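Local coordinates for solute-binding protein (Thermoactinomyces vulgaris, PDB 2ZYO) that binds cyclodextrins and linear maltodextrins such as maltotetraose, probably handing them on for sugar uptake across the cell membrane, at residues A[76-82]-A[281-287]; A[105-111]-A[321-326]; A[122-126]-A[300-304]. All blocks are in the same frame, centred on the assembly; numbering follows the deposited sequence.

Contact 1 of 3, residues A[76-82]-A[281-287]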
loop_
_atom_site.group_PDB
_atom_site.type_symbol
_atom_site.label_atom_id
_atom_site.label_comp_id
_atom_site.label_asym_id
_atom_site.label_seq_id
_atom_site.Cartn_x
_atom_site.Cartn_y
_atom_site.Cartn_z
ATOM N N ASP A 76 22.946 -1.353 6.610
ATOM C CA ASP A 76 23.094 -0.127 5.838
ATOM C C ASP A 76 21.799 0.175 5.095
ATOM O O ASP A 76 21.339 1.321 5.070
ATOM C CB ASP A 76 24.270 -0.242 4.872
ATOM C CG ASP A 76 25.590 -0.415 5.594
ATOM O OD1 ASP A 76 26.098 0.583 6.143
ATOM O OD2 ASP A 76 26.113 -1.548 5.623
ATOM N N LEU A 77 21.211 -0.863 4.505
ATOM C CA LEU A 77 19.936 -0.731 3.808
ATOM C C LEU A 77 18.854 -1.541 4.507
ATOM O O LEU A 77 19.067 -2.699 4.867
ATOM C CB LEU A 77 20.060 -1.162 2.341
ATOM C CG LEU A 77 21.056 -0.432 1.430
ATOM C CD1 LEU A 77 20.891 -0.921 0.003
ATOM C CD2 LEU A 77 20.898 1.086 1.494
ATOM N N VAL A 78 17.702 -0.904 4.698
ATOM C CA VAL A 78 16.546 -1.523 5.345
ATOM C C VAL A 78 15.308 -1.326 4.472
ATOM O O VAL A 78 15.336 -0.553 3.510
ATOM C CB VAL A 78 16.296 -0.938 6.759
ATOM C CG1 VAL A 78 17.426 -1.329 7.713
ATOM C CG2 VAL A 78 16.141 0.582 6.701
ATOM N N THR A 79 14.228 -2.026 4.805
ATOM C CA THR A 79 13.007 -1.970 4.008
ATOM C C THR A 79 11.746 -2.230 4.831
ATOM O O THR A 79 11.727 -3.109 5.691
ATOM C CB THR A 79 13.082 -2.930 2.781
ATOM O OG1 THR A 79 11.890 -2.819 1.998
ATOM C CG2 THR A 79 13.287 -4.380 3.207
ATOM N N TRP A 80 10.712 -1.431 4.563
ATOM C CA TRP A 80 9.373 -1.605 5.140
ATOM C C TRP A 80 8.354 -0.773 4.354
ATOM O O TRP A 80 8.742 0.138 3.621
ATOM C CB TRP A 80 9.337 -1.259 6.638
ATOM C CG TRP A 80 9.886 0.088 7.020
ATOM C CD1 TRP A 80 9.279 1.302 6.855
ATOM C CD2 TRP A 80 11.135 0.349 7.672
ATOM N NE1 TRP A 80 10.081 2.305 7.350
ATOM C CE2 TRP A 80 11.228 1.748 7.852
ATOM C CE3 TRP A 80 12.193 -0.461 8.103
ATOM C CZ2 TRP A 80 12.336 2.354 8.457
ATOM C CZ3 TRP A 80 13.290 0.141 8.709
ATOM C CH2 TRP A 80 13.354 1.535 8.877
ATOM N N PRO A 81 7.048 -1.098 4.480
ATOM C CA PRO A 81 6.011 -0.269 3.853
ATOM C C PRO A 81 6.137 1.210 4.236
ATOM O O PRO A 81 6.422 1.530 5.394
ATOM C CB PRO A 81 4.715 -0.868 4.403
ATOM C CG PRO A 81 5.058 -2.294 4.670
ATOM C CD PRO A 81 6.469 -2.267 5.170
ATOM N N HIS A 82 5.915 2.092 3.261
ATOM C CA HIS A 82 6.214 3.521 3.393
ATOM C C HIS A 82 5.360 4.272 4.415
ATOM O O HIS A 82 5.716 5.375 4.820
ATOM C CB HIS A 82 6.080 4.219 2.036
ATOM C CG HIS A 82 4.685 4.672 1.731
ATOM N ND1 HIS A 82 3.729 3.834 1.200
ATOM C CD2 HIS A 82 4.079 5.871 1.904
ATOM C CE1 HIS A 82 2.597 4.499 1.049
ATOM N NE2 HIS A 82 2.784 5.738 1.468
ATOM N N VAL A 281 3.871 1.603 -0.940
ATOM C CA VAL A 281 5.164 1.427 -1.594
ATOM C C VAL A 281 6.159 0.814 -0.615
ATOM O O VAL A 281 6.300 1.292 0.511
ATOM C CB VAL A 281 5.715 2.772 -2.145
ATOM C CG1 VAL A 281 7.109 2.592 -2.743
ATOM C CG2 VAL A 281 4.765 3.361 -3.184
ATOM N N LYS A 282 6.823 -0.256 -1.048
ATOM C CA LYS A 282 7.923 -0.851 -0.297
ATOM C C LYS A 282 9.222 -0.421 -0.961
ATOM O O LYS A 282 9.458 -0.733 -2.127
ATOM C CB LYS A 282 7.821 -2.380 -0.277
ATOM C CG LYS A 282 6.665 -2.925 0.554
ATOM C CD LYS A 282 6.820 -4.413 0.859
ATOM C CE LYS A 282 6.836 -5.275 -0.393
ATOM N NZ LYS A 282 7.006 -6.724 -0.079
ATOM N N GLY A 283 10.053 0.308 -0.225
ATOM C CA GLY A 283 11.327 0.773 -0.763
ATOM C C GLY A 283 12.525 0.345 0.060
ATOM O O GLY A 283 12.376 -0.243 1.133
ATOM N N TRP A 284 13.713 0.632 -0.468
ATOM C CA TRP A 284 14.958 0.516 0.283
ATOM C C TRP A 284 15.257 1.864 0.911
ATOM O O TRP A 284 15.193 2.894 0.229
ATOM C CB TRP A 284 16.124 0.146 -0.635
ATOM C CG TRP A 284 16.139 -1.268 -1.118
ATOM C CD1 TRP A 284 16.047 -1.692 -2.414
ATOM C CD2 TRP A 284 16.273 -2.448 -0.317
ATOM N NE1 TRP A 284 16.107 -3.064 -2.469
ATOM C CE2 TRP A 284 16.242 -3.554 -1.197
ATOM C CE3 TRP A 284 16.404 -2.679 1.059
ATOM C CZ2 TRP A 284 16.346 -4.875 -0.745
ATOM C CZ3 TRP A 284 16.503 -3.994 1.510
ATOM C CH2 TRP A 284 16.470 -5.074 0.608
ATOM N N TYR A 285 15.591 1.855 2.200
ATOM C CA TYR A 285 15.948 3.076 2.925
ATOM C C TYR A 285 17.371 2.980 3.452
ATOM O O TYR A 285 17.924 1.886 3.567
ATOM C CB TYR A 285 14.955 3.352 4.063
ATOM C CG TYR A 285 13.520 3.108 3.663
ATOM C CD1 TYR A 285 12.969 3.755 2.559
ATOM C CD2 TYR A 285 12.721 2.217 4.373
ATOM C CE1 TYR A 285 11.658 3.521 2.170
ATOM C CE2 TYR A 285 11.399 1.980 3.995
ATOM C CZ TYR A 285 10.880 2.634 2.893
ATOM O OH TYR A 285 9.582 2.408 2.506
ATOM N N LEU A 286 17.961 4.132 3.753
ATOM C CA LEU A 286 19.342 4.210 4.207
ATOM C C LEU A 286 19.395 4.539 5.693
ATOM O O LEU A 286 18.946 5.608 6.117
ATOM C CB LEU A 286 20.098 5.270 3.395
ATOM C CG LEU A 286 21.573 5.553 3.701
ATOM C CD1 LEU A 286 22.427 4.300 3.586
ATOM C CD2 LEU A 286 22.094 6.649 2.780
ATOM N N SER A 287 19.945 3.614 6.475
ATOM C CA SER A 287 20.066 3.803 7.915
ATOM C C SER A 287 20.891 5.041 8.236
ATOM O O SER A 287 21.933 5.275 7.623
ATOM C CB SER A 287 20.715 2.582 8.564
ATOM O OG SER A 287 21.073 2.849 9.912
#
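The ring of Tyr-285 lies at the heart of this antiparallel strand pair. It turns its edge toward the face of the Trp-80 five-membered ring, centroids 4.8 Å apart and planes at 54°, with Tyr-285 CE2 3.6 Å from Trp-80 NE1. On the same face of the sheet, Val-78 CG2 rests 4.0 Å from Tyr-285 CB. On the other face of the sheet, Leu-77 CB approaches Trp-284 CE3 at 4.2 Å and Leu-77 CD2 meets Leu-286 CD1 at 4.1 Å. Helix 293-302 packs against this second group and helix 61-71 touches Val-78 and Trp-80, the layered alpha/beta arrangement of a solute-binding-protein domain.

The backbones are joined by a reciprocal pair of bonds. Val-78 N donates to Tyr-285 O at 3.0 Å. In return, Tyr-285 N donates to Val-78 O at 2.8 Å. Farther along, Ser-287 N donates to Asp-76 O at 3.0 Å. Toward Pro-81, which has no amide hydrogen to give, side chains contribute: Thr-79 OG1 donates to Gly-283 O (2.8 Å) and Tyr-285 OH to Trp-80 O (2.7 Å). At the far end His-82 N donates to Val-281 O (2.9 Å), while Val-281 N donates to His-82 ND1 (3.1 Å). Because ND1 accepts and NE2 bonds Met-350 O, the chemistry implies a neutral imidazole with its proton on NE2.

Contact 2 of 3, residues A[105-111]-A[321-326]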
loop_
_atom_site.group_PDB
_atom_site.type_symbol
_atom_site.label_atom_id
_atom_site.label_comp_id
_atom_site.label_asym_id
_atom_site.label_seq_id
_atom_site.Cartn_x
_atom_site.Cartn_y
_atom_site.Cartn_z
ATOM N N ASN A 105 13.517 9.855 -11.763
ATOM C CA ASN A 105 12.686 9.720 -12.959
ATOM C C ASN A 105 12.689 8.326 -13.598
ATOM O O ASN A 105 11.972 8.089 -14.569
ATOM C CB ASN A 105 13.047 10.793 -13.989
ATOM C CG ASN A 105 12.551 12.177 -13.593
ATOM O OD1 ASN A 105 11.632 12.321 -12.781
ATOM N ND2 ASN A 105 13.150 13.202 -14.181
ATOM N N GLN A 106 13.501 7.416 -13.061
ATOM C CA GLN A 106 13.431 6.004 -13.440
ATOM C C GLN A 106 12.120 5.406 -12.940
ATOM O O GLN A 106 11.642 4.401 -13.466
ATOM C CB GLN A 106 14.588 5.210 -12.829
ATOM C CG GLN A 106 15.985 5.598 -13.297
ATOM C CD GLN A 106 17.081 5.020 -12.409
ATOM O OE1 GLN A 106 16.836 4.137 -11.582
ATOM N NE2 GLN A 106 18.300 5.520 -12.579
ATOM N N PHE A 107 11.543 6.041 -11.921
ATOM C CA PHE A 107 10.423 5.469 -11.189
ATOM C C PHE A 107 9.150 6.292 -11.305
ATOM O O PHE A 107 9.195 7.499 -11.560
ATOM C CB PHE A 107 10.794 5.299 -9.713
ATOM C CG PHE A 107 12.061 4.525 -9.496
ATOM C CD1 PHE A 107 12.061 3.136 -9.573
ATOM C CD2 PHE A 107 13.257 5.184 -9.225
ATOM C CE1 PHE A 107 13.236 2.414 -9.380
ATOM C CE2 PHE A 107 14.435 4.472 -9.031
ATOM C CZ PHE A 107 14.423 3.082 -9.107
ATOM N N ASP A 108 8.023 5.613 -11.107
ATOM C CA ASP A 108 6.701 6.227 -11.091
ATOM C C ASP A 108 6.679 7.442 -10.161
ATOM O O ASP A 108 7.144 7.367 -9.021
ATOM C CB ASP A 108 5.668 5.183 -10.657
ATOM C CG ASP A 108 4.248 5.706 -10.699
ATOM O OD1 ASP A 108 3.572 5.516 -11.732
ATOM O OD2 ASP A 108 3.810 6.308 -9.695
ATOM N N ASP A 109 6.149 8.556 -10.666
ATOM C CA ASP A 109 6.140 9.828 -9.937
ATOM C C ASP A 109 5.426 9.743 -8.587
ATOM O O ASP A 109 5.894 10.309 -7.598
ATOM C CB ASP A 109 5.518 10.940 -10.792
ATOM C CG ASP A 109 6.411 11.378 -11.950
ATOM O OD1 ASP A 109 7.509 10.808 -12.140
ATOM O OD2 ASP A 109 6.007 12.309 -12.681
ATOM N N VAL A 110 4.303 9.032 -8.553
ATOM C CA VAL A 110 3.507 8.900 -7.330
ATOM C C VAL A 110 4.194 7.985 -6.306
ATOM O O VAL A 110 4.136 8.241 -5.099
ATOM C CB VAL A 110 2.058 8.431 -7.637
ATOM C CG1 VAL A 110 1.218 8.386 -6.374
ATOM C CG2 VAL A 110 1.406 9.358 -8.653
ATOM N N ALA A 111 4.862 6.940 -6.792
ATOM C CA ALA A 111 5.635 6.049 -5.928
ATOM C C ALA A 111 6.793 6.790 -5.259
ATOM O O ALA A 111 7.126 6.527 -4.101
ATOM C CB ALA A 111 6.152 4.856 -6.718
ATOM N N PRO A 321 7.374 -0.224 -9.339
ATOM C CA PRO A 321 6.928 1.063 -9.872
ATOM C C PRO A 321 8.055 1.759 -10.636
ATOM O O PRO A 321 8.477 2.869 -10.289
ATOM C CB PRO A 321 6.515 1.836 -8.620
ATOM C CG PRO A 321 7.358 1.274 -7.532
ATOM C CD PRO A 321 7.740 -0.135 -7.912
ATOM N N GLN A 322 8.525 1.073 -11.672
ATOM C CA GLN A 322 9.609 1.521 -12.525
ATOM C C GLN A 322 8.973 1.840 -13.875
ATOM O O GLN A 322 8.294 0.989 -14.455
ATOM C CB GLN A 322 10.640 0.391 -12.648
ATOM C CG GLN A 322 12.088 0.837 -12.855
ATOM C CD GLN A 322 12.465 1.069 -14.316
ATOM O OE1 GLN A 322 13.590 1.467 -14.608
ATOM N NE2 GLN A 322 11.533 0.824 -15.232
ATOM N N LYS A 323 9.186 3.063 -14.362
ATOM C CA LYS A 323 8.443 3.602 -15.517
ATOM C C LYS A 323 8.429 2.690 -16.746
ATOM O O LYS A 323 7.364 2.396 -17.293
ATOM C CB LYS A 323 8.949 4.997 -15.899
ATOM C CG LYS A 323 8.564 6.097 -14.924
ATOM C CD LYS A 323 8.932 7.458 -15.486
ATOM C CE LYS A 323 8.531 8.582 -14.554
ATOM N NZ LYS A 323 9.026 9.894 -15.044
ATOM N N GLU A 324 9.608 2.249 -17.175
ATOM C CA GLU A 324 9.717 1.376 -18.346
ATOM C C GLU A 324 9.052 0.022 -18.121
ATOM O O GLU A 324 8.381 -0.500 -19.012
ATOM C CB GLU A 324 11.178 1.177 -18.751
ATOM C CG GLU A 324 11.803 2.380 -19.433
ATOM C CD GLU A 324 13.057 2.011 -20.197
ATOM O OE1 GLU A 324 12.935 1.390 -21.272
ATOM O OE2 GLU A 324 14.163 2.333 -19.721
ATOM N N LEU A 325 9.235 -0.539 -16.927
ATOM C CA LEU A 325 8.689 -1.855 -16.604
ATOM C C LEU A 325 7.164 -1.858 -16.554
ATOM O O LEU A 325 6.530 -2.849 -16.924
ATOM C CB LEU A 325 9.275 -2.392 -15.294
ATOM C CG LEU A 325 10.767 -2.742 -15.310
ATOM C CD1 LEU A 325 11.234 -3.184 -13.933
ATOM C CD2 LEU A 325 11.077 -3.816 -16.347
ATOM N N LEU A 326 6.582 -0.745 -16.110
ATOM C CA LEU A 326 5.128 -0.594 -16.066
ATOM C C LEU A 326 4.511 -0.581 -17.467
ATOM O O LEU A 326 3.331 -0.895 -17.635
ATOM C CB LEU A 326 4.738 0.672 -15.293
ATOM C CG LEU A 326 4.994 0.667 -13.781
ATOM C CD1 LEU A 326 4.777 2.052 -13.191
ATOM C CD2 LEU A 326 4.121 -0.362 -13.076
HETATM O O HOH W 1 12.195 4.160 -16.251
#
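Two loops, one leading into helix 109-114 and the other into a weakly bonded helical turn at about 323-326, are joined here by a single backbone bridge beside a helix N-cap, next to strand 120-136. Pro-321 opens the second segment: its O accepts from Asp-108 N at 2.9 Å, its CB packs 3.6 Å from Ala-111 CB, and its side chain also touches Pro-125 and Ile-128 of strand 120-136. Gln-322 stands opposite Phe-107, their CA atoms 4.2 Å apart, with Gln-322 CG 4.0 Å from Phe-107 CE1; the phenyl ring itself reaches Leu-309 of helix 306-316. Lys-323 completes the bridge, its N donating to Gln-106 O at 2.9 Å. Its long side chain runs across the first segment, CE passing 3.3 Å from Phe-107 O, to a weak salt bridge between Lys-323 NZ and Asp-109 OD1, 3.4 Å. At Glu-324 a water donates to Gln-106 O (2.8 Å) and weakly accepts from Glu-324 N (3.3 Å). Leu-326 comes last, over the capping residue: Leu-326 CD1 lies 3.9 Å from Asp-108 OD1, while Asp-108 OD2 accepts from Ala-111 N at 3.2 Å and, weakly, from Val-110 N at 3.0 Å.

Contact 3 of 3, residues A[122-126]-A[300-304]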
loop_
_atom_site.group_PDB
_atom_site.type_symbol
_atom_site.label_atom_id
_atom_site.label_comp_id
_atom_site.label_asym_id
_atom_site.label_seq_id
_atom_site.Cartn_x
_atom_site.Cartn_y
_atom_site.Cartn_z
ATOM N N TYR A 122 14.020 9.623 0.842
ATOM C CA TYR A 122 14.541 8.614 1.769
ATOM C C TYR A 122 14.765 7.222 1.186
ATOM O O TYR A 122 15.284 6.337 1.868
ATOM C CB TYR A 122 13.677 8.556 3.032
ATOM C CG TYR A 122 13.905 9.770 3.886
ATOM C CD1 TYR A 122 14.934 9.794 4.824
ATOM C CD2 TYR A 122 13.129 10.916 3.719
ATOM C CE1 TYR A 122 15.170 10.922 5.595
ATOM C CE2 TYR A 122 13.357 12.050 4.485
ATOM C CZ TYR A 122 14.379 12.045 5.417
ATOM O OH TYR A 122 14.607 13.165 6.177
ATOM N N GLY A 123 14.400 7.023 -0.073
ATOM C CA GLY A 123 14.641 5.726 -0.687
ATOM C C GLY A 123 14.234 5.586 -2.132
ATOM O O GLY A 123 13.720 6.525 -2.744
ATOM N N LEU A 124 14.491 4.394 -2.662
ATOM C CA LEU A 124 14.093 4.016 -4.009
ATOM C C LEU A 124 13.146 2.819 -3.923
ATOM O O LEU A 124 13.334 1.943 -3.072
ATOM C CB LEU A 124 15.322 3.711 -4.875
ATOM C CG LEU A 124 16.285 4.883 -5.122
ATOM C CD1 LEU A 124 17.483 4.426 -5.941
ATOM C CD2 LEU A 124 15.594 6.073 -5.793
ATOM N N PRO A 125 12.110 2.794 -4.778
ATOM C CA PRO A 125 11.049 1.804 -4.608
ATOM C C PRO A 125 11.326 0.436 -5.223
ATOM O O PRO A 125 12.029 0.333 -6.235
ATOM C CB PRO A 125 9.861 2.459 -5.306
ATOM C CG PRO A 125 10.479 3.259 -6.404
ATOM C CD PRO A 125 11.844 3.692 -5.918
ATOM N N LYS A 126 10.753 -0.592 -4.601
ATOM C CA LYS A 126 10.856 -1.975 -5.057
ATOM C C LYS A 126 9.503 -2.484 -5.538
ATOM O O LYS A 126 9.425 -3.241 -6.506
ATOM C CB LYS A 126 11.323 -2.881 -3.915
ATOM C CG LYS A 126 12.645 -2.489 -3.270
ATOM C CD LYS A 126 12.753 -3.014 -1.835
ATOM C CE LYS A 126 12.887 -4.533 -1.785
ATOM N NZ LYS A 126 13.123 -5.006 -0.387
ATOM N N MET A 300 21.908 0.603 -3.344
ATOM C CA MET A 300 20.465 0.811 -3.437
ATOM C C MET A 300 20.008 0.985 -4.884
ATOM O O MET A 300 18.978 0.444 -5.286
ATOM C CB MET A 300 20.037 2.020 -2.610
ATOM C CG MET A 300 18.527 2.193 -2.546
ATOM S SD MET A 300 17.987 3.741 -1.807
ATOM C CE MET A 300 18.426 3.478 -0.088
ATOM N N GLN A 301 20.776 1.754 -5.654
ATOM C CA GLN A 301 20.493 1.944 -7.074
ATOM C C GLN A 301 20.662 0.639 -7.850
ATOM O O GLN A 301 19.859 0.324 -8.730
ATOM C CB GLN A 301 21.390 3.032 -7.667
ATOM C CG GLN A 301 21.043 4.429 -7.204
ATOM C CD GLN A 301 22.089 5.444 -7.602
ATOM O OE1 GLN A 301 22.079 5.953 -8.721
ATOM N NE2 GLN A 301 22.994 5.751 -6.681
ATOM N N PHE A 302 21.702 -0.119 -7.512
ATOM C CA PHE A 302 21.962 -1.398 -8.166
ATOM C C PHE A 302 20.804 -2.374 -7.947
ATOM O O PHE A 302 20.436 -3.125 -8.852
ATOM C CB PHE A 302 23.286 -2.001 -7.679
ATOM C CG PHE A 302 23.739 -3.186 -8.477
ATOM C CD1 PHE A 302 24.544 -3.020 -9.601
ATOM C CD2 PHE A 302 23.361 -4.473 -8.107
ATOM C CE1 PHE A 302 24.961 -4.122 -10.348
ATOM C CE2 PHE A 302 23.773 -5.578 -8.851
ATOM C CZ PHE A 302 24.573 -5.400 -9.969
ATOM N N LEU A 303 20.222 -2.336 -6.749
ATOM C CA LEU A 303 19.123 -3.232 -6.387
ATOM C C LEU A 303 17.779 -2.813 -6.984
ATOM O O LEU A 303 16.817 -3.578 -6.935
ATOM C CB LEU A 303 18.989 -3.336 -4.863
ATOM C CG LEU A 303 20.156 -3.920 -4.058
ATOM C CD1 LEU A 303 19.879 -3.786 -2.571
ATOM C CD2 LEU A 303 20.426 -5.377 -4.425
ATOM N N THR A 304 17.715 -1.596 -7.527
ATOM C CA THR A 304 16.461 -1.047 -8.047
ATOM C C THR A 304 16.538 -0.661 -9.528
ATOM O O THR A 304 15.701 0.101 -10.027
ATOM C CB THR A 304 15.984 0.174 -7.223
ATOM O OG1 THR A 304 17.003 1.185 -7.223
ATOM C CG2 THR A 304 15.670 -0.227 -5.784
#
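Helix-on-sheet packing, made by van der Waals contact, mostly of side chains, joins strand 120-136 to the C-terminal part of helix 293-302 and the residues that follow it, in the interior of the domain. It is small, burying 252 Å² in all, and Leu-124 accounts for the largest share. This residue points toward the helix and fits among three side chains, Met-300, Gln-301 and Thr-304. Its CG lies 3.9 Å from Met-300 SD, and Leu-124 CD1 reaches both Gln-301 CG at 3.8 Å and Thr-304 OG1 at 3.5 Å. The methionine sulfur also passes along the strand itself, Met-300 SD lying 4.0 Å from Gly-123 CA and 3.7 Å from Leu-124 N. Strand alternation then turns Pro-125 away from the helix, toward Phe-107, Pro-321 and Val-281, so its side chain serves another layer of packing; its carbonyl oxygen nevertheless stays close, Pro-125 O lying 3.7 Å from Thr-304 CG2.

Neighbouring elements place both partners in the fold. Leu-124 is backbone-bonded to Trp-284 of strand 278-287, whose indole is touched by Leu-303 and Thr-304, while Met-300 lies against its CB and carbonyl oxygen. Phe-302 meets Phe-43 of helix 30-47 edge-to-face.

Two bonds form within 300-304: Thr-304 OG1 donates to Met-300 O at 2.9 Å, and Thr-304 N bonds Gln-301 O at 3.1 Å. The threonine can therefore sit against a leucine methyl with its hydroxyl hydrogen already used. Pro-125 O, by contrast, is buried without a polar partner, a cost borne by an otherwise apolar interface.

How the contacts relate
The three contacts illustrate how one domain is assembled from chain segments far apart in sequence. Contacts 1 and 3 have centres 8 Å apart and share a sheet: Trp-284 N lies 2.9 Å from Leu-124 O, and Lys-282 O 2.8 Å from Lys-126 N. Contact 2, centred 12 Å from contact 3 and 17 Å from contact 1, packs onto both, with Phe-107 CD1 3.5 Å from Pro-125 CG and Ala-111 CA 3.9 Å from Val-281 CG2. Contact 1 approaches the sugar, the Pro-81 side chain lying about 6 Å from a bound glucose unit. Pocket residues Arg-84 and Glu-129 follow closely in sequence after 76-82 and 122-126, linking this framework to the binding site.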